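Local coordinates for CBS domain-containing protein CBSX2, chloroplastic (Arabidopsis thaliana, PDB 3SL7) that probably regulates the thioredoxin system in the chloroplast through its pair of CBS domains, modulating plant development, at residues 9-14 with 144-149. Numbering follows the deposited sequence.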
ATOM      1  N   PHE A   9       9.935  16.191   1.607  1.00 30.32           N
ATOM      2  CA  PHE A   9       8.719  15.405   1.349  1.00 25.63           C
ATOM      3  C   PHE A   9       8.735  13.961   1.828  1.00 30.86           C
ATOM      4  O   PHE A   9       7.763  13.237   1.638  1.00 29.48           O
ATOM      5  CB  PHE A   9       8.389  15.436  -0.135  1.00 32.78           C
ATOM      6  CG  PHE A   9       8.095  16.812  -0.650  1.00 35.40           C
ATOM      7  CD1 PHE A   9       6.836  17.366  -0.500  1.00 41.35           C
ATOM      8  CD2 PHE A   9       9.078  17.552  -1.277  1.00 32.78           C
ATOM      9  CE1 PHE A   9       6.561  18.625  -0.969  1.00 40.44           C
ATOM     10  CE2 PHE A   9       8.807  18.818  -1.750  1.00 46.01           C
ATOM     11  CZ  PHE A   9       7.548  19.357  -1.592  1.00 40.60           C
HETATM   12  N   MSE A  10       9.827  13.542   2.450  1.00 32.81           N
HETATM   13  CA  MSE A  10       9.926  12.169   2.936  1.00 28.06           C
HETATM   14  C   MSE A  10       8.972  11.892   4.084  1.00 29.75           C
HETATM   15  O   MSE A  10       8.507  12.804   4.780  1.00 28.02           O
HETATM   16  CB  MSE A  10      11.339  11.892   3.432  1.00 26.55           C
HETATM   17  CG  MSE A  10      11.634  12.606   4.732  1.00 23.42           C
HETATM   18 SE   MSE A  10      13.467  12.306   5.267  1.00 30.06          SE
HETATM   19  CE  MSE A  10      13.366  12.960   7.117  1.00 28.30           C
ATOM     20  N   THR A  11       8.706  10.612   4.288  1.00 24.02           N
ATOM     21  CA  THR A  11       7.969  10.147   5.440  1.00 21.15           C
ATOM     22  C   THR A  11       8.887  10.241   6.641  1.00 27.84           C
ATOM     23  O   THR A  11       9.955   9.629   6.652  1.00 38.63           O
ATOM     24  CB  THR A  11       7.548   8.675   5.237  1.00 21.73           C
ATOM     25  OG1 THR A  11       6.786   8.576   4.027  1.00 27.55           O
ATOM     26  CG2 THR A  11       6.714   8.184   6.405  1.00 29.70           C
ATOM     27  N   PRO A  12       8.473  11.003   7.660  1.00 37.30           N
ATOM     28  CA  PRO A  12       9.237  11.215   8.894  1.00 37.05           C
ATOM     29  C   PRO A  12       9.512   9.899   9.604  1.00 36.38           C
ATOM     30  O   PRO A  12       8.767   8.941   9.422  1.00 33.03           O
ATOM     31  CB  PRO A  12       8.282  12.046   9.751  1.00 43.54           C
ATOM     32  CG  PRO A  12       7.321  12.649   8.794  1.00 51.93           C
ATOM     33  CD  PRO A  12       7.158  11.658   7.705  1.00 42.98           C
ATOM     34  N   ARG A  13      10.567   9.870  10.408  1.00 36.65           N
ATOM     35  CA  ARG A  13      10.927   8.704  11.206  1.00 40.69           C
ATOM     36  C   ARG A  13       9.736   8.228  12.035  1.00 44.84           C
ATOM     37  O   ARG A  13       9.508   7.028  12.175  1.00 43.26           O
ATOM     38  CB  ARG A  13      12.097   9.075  12.125  1.00 46.20           C
ATOM     39  CG  ARG A  13      12.721   7.958  12.962  1.00 50.10           C
ATOM     40  CD  ARG A  13      13.782   8.591  13.874  1.00 64.09           C
ATOM     41  NE  ARG A  13      14.524   7.650  14.712  1.00 81.97           N
ATOM     42  CZ  ARG A  13      15.823   7.381  14.577  1.00 84.67           C
ATOM     43  NH1 ARG A  13      16.540   7.966  13.624  1.00 53.85           N
ATOM     44  NH2 ARG A  13      16.408   6.517  15.395  1.00101.86           N
ATOM     45  N   GLN A  14       8.972   9.172  12.579  1.00 43.54           N
ATOM     46  CA  GLN A  14       7.885   8.827  13.494  1.00 45.14           C
ATOM     47  C   GLN A  14       6.781   8.033  12.812  1.00 42.93           C
ATOM     48  O   GLN A  14       5.960   7.411  13.481  1.00 47.39           O
ATOM     49  CB  GLN A  14       7.306  10.072  14.183  1.00 44.36           C
ATOM     50  CG  GLN A  14       6.802  11.152  13.234  1.00 66.29           C
ATOM     51  CD  GLN A  14       7.821  12.255  13.005  1.00 83.35           C
ATOM     52  OE1 GLN A  14       9.029  12.008  12.955  1.00 78.51           O
ATOM     53  NE2 GLN A  14       7.337  13.483  12.875  1.00 95.79           N
ATOM     54  N   ILE A 144      11.672   7.652   5.096  1.00 22.59           N
ATOM     55  CA  ILE A 144      11.598   6.875   3.888  1.00 25.12           C
ATOM     56  C   ILE A 144      10.913   7.715   2.822  1.00 25.44           C
ATOM     57  O   ILE A 144      10.017   8.503   3.124  1.00 29.59           O
ATOM     58  CB  ILE A 144      10.880   5.497   4.143  1.00 24.90           C
ATOM     59  CG1 ILE A 144      11.085   4.548   2.974  1.00 38.78           C
ATOM     60  CG2 ILE A 144       9.389   5.672   4.419  1.00 34.97           C
ATOM     61  CD1 ILE A 144      10.847   3.089   3.354  1.00 46.80           C
ATOM     62  N   LEU A 145      11.375   7.586   1.584  1.00 21.98           N
ATOM     63  CA  LEU A 145      10.695   8.214   0.456  1.00 23.15           C
ATOM     64  C   LEU A 145       9.892   7.167  -0.301  1.00 24.50           C
ATOM     65  O   LEU A 145      10.441   6.176  -0.792  1.00 26.91           O
ATOM     66  CB  LEU A 145      11.692   8.875  -0.497  1.00 26.20           C
ATOM     67  CG  LEU A 145      11.035   9.708  -1.606  1.00 34.76           C
ATOM     68  CD1 LEU A 145      10.396  10.980  -1.017  1.00 26.67           C
ATOM     69  CD2 LEU A 145      12.047  10.069  -2.693  1.00 28.18           C
ATOM     70  N   THR A 146       8.593   7.403  -0.406  1.00 24.38           N
ATOM     71  CA  THR A 146       7.702   6.482  -1.085  1.00 28.47           C
ATOM     72  C   THR A 146       7.201   7.153  -2.345  1.00 34.08           C
ATOM     73  O   THR A 146       7.309   8.360  -2.477  1.00 28.23           O
ATOM     74  CB  THR A 146       6.481   6.165  -0.213  1.00 27.04           C
ATOM     75  OG1 THR A 146       5.661   7.336  -0.107  1.00 30.83           O
ATOM     76  CG2 THR A 146       6.916   5.731   1.194  1.00 27.65           C
ATOM     77  N   ARG A 147       6.626   6.377  -3.259  1.00 26.72           N
ATOM     78  CA  ARG A 147       6.042   6.958  -4.458  1.00 28.21           C
ATOM     79  C   ARG A 147       4.949   7.943  -4.070  1.00 36.69           C
ATOM     80  O   ARG A 147       4.808   9.003  -4.682  1.00 34.28           O
ATOM     81  CB  ARG A 147       5.498   5.872  -5.381  1.00 32.75           C
ATOM     82  CG  ARG A 147       6.579   5.115  -6.136  1.00 48.89           C
ATOM     83  CD  ARG A 147       5.987   3.973  -6.955  1.00 69.37           C
ATOM     84  NE  ARG A 147       4.941   4.429  -7.870  1.00 78.59           N
ATOM     85  CZ  ARG A 147       5.175   5.063  -9.016  1.00 83.17           C
ATOM     86  NH1 ARG A 147       6.423   5.335  -9.386  1.00 78.09           N
ATOM     87  NH2 ARG A 147       4.161   5.433  -9.793  1.00 72.70           N
ATOM     88  N   GLY A 148       4.187   7.593  -3.038  1.00 30.55           N
ATOM     89  CA  GLY A 148       3.163   8.475  -2.509  1.00 30.30           C
ATOM     90  C   GLY A 148       3.708   9.818  -2.038  1.00 32.65           C
ATOM     91  O   GLY A 148       3.076  10.849  -2.236  1.00 31.57           O
ATOM     92  N   ASN A 149       4.871   9.809  -1.390  1.00 31.17           N
ATOM     93  CA  ASN A 149       5.520  11.054  -0.995  1.00 31.50           C
ATOM     94  C   ASN A 149       5.833  11.903  -2.215  1.00 34.37           C
ATOM     95  O   ASN A 149       5.693  13.118  -2.180  1.00 31.29           O
ATOM     96  CB  ASN A 149       6.830  10.791  -0.248  1.00 25.20           C
ATOM     97  CG  ASN A 149       6.621  10.180   1.114  1.00 29.83           C
ATOM     98  OD1 ASN A 149       5.575  10.375   1.740  1.00 32.97           O
ATOM     99  ND2 ASN A 149       7.632   9.439   1.593  1.00 19.20           N
TER
HETATM  100  O   HOH W   1       5.442  14.234   0.674  1.00 44.60           O
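T11 and I144 form an antiparallel hydrogen-bonded pair. T11 N donates to I144 O at 2.7 Å, and I144 N donates to T11 O at 3.0 Å.

N149 adds a side-chain bond. Its ND2 donates to T11 OG1 at 2.7 Å, with an N-H...O angle of 157° and the hydroxyl oxygen in the amide plane. T11 OG1 receives this bond from a position anti to its own carbonyl carbon and beside the backbone N (chi1 -57°). The two side chains cross at about a right angle. An alanine in place of N149 would probably leave T11 OG1 without this donor and open a gap between strand 11-12 and the helix start.

The helix start is capped by T146, whose OG1 accepts from N149 N at 2.9 Å. A water donates to both F9 O and N149 O, joining the two backbones beyond the strand pair. F9 O also lies 3.2 Å from N149 CB.

Nonpolar contacts fill in around these bonds. T11 and I144 lie side by side, pointing the same way, with T11 CB 3.6 Å from I144 CG2. L145 CD1 approaches M10 CA, M10 being selenomethionine here.

Strand 11-12, from the first CBS sequence range, is thus an outer strand on the sheet of the second, beside strand 141-146. L145 is backbone hydrogen-bonded to L132 of strand 131-135, next in the sheet. L16 touches T11 and I144, while F9 packs on helix 147-159 and on L117 of helix 117-124.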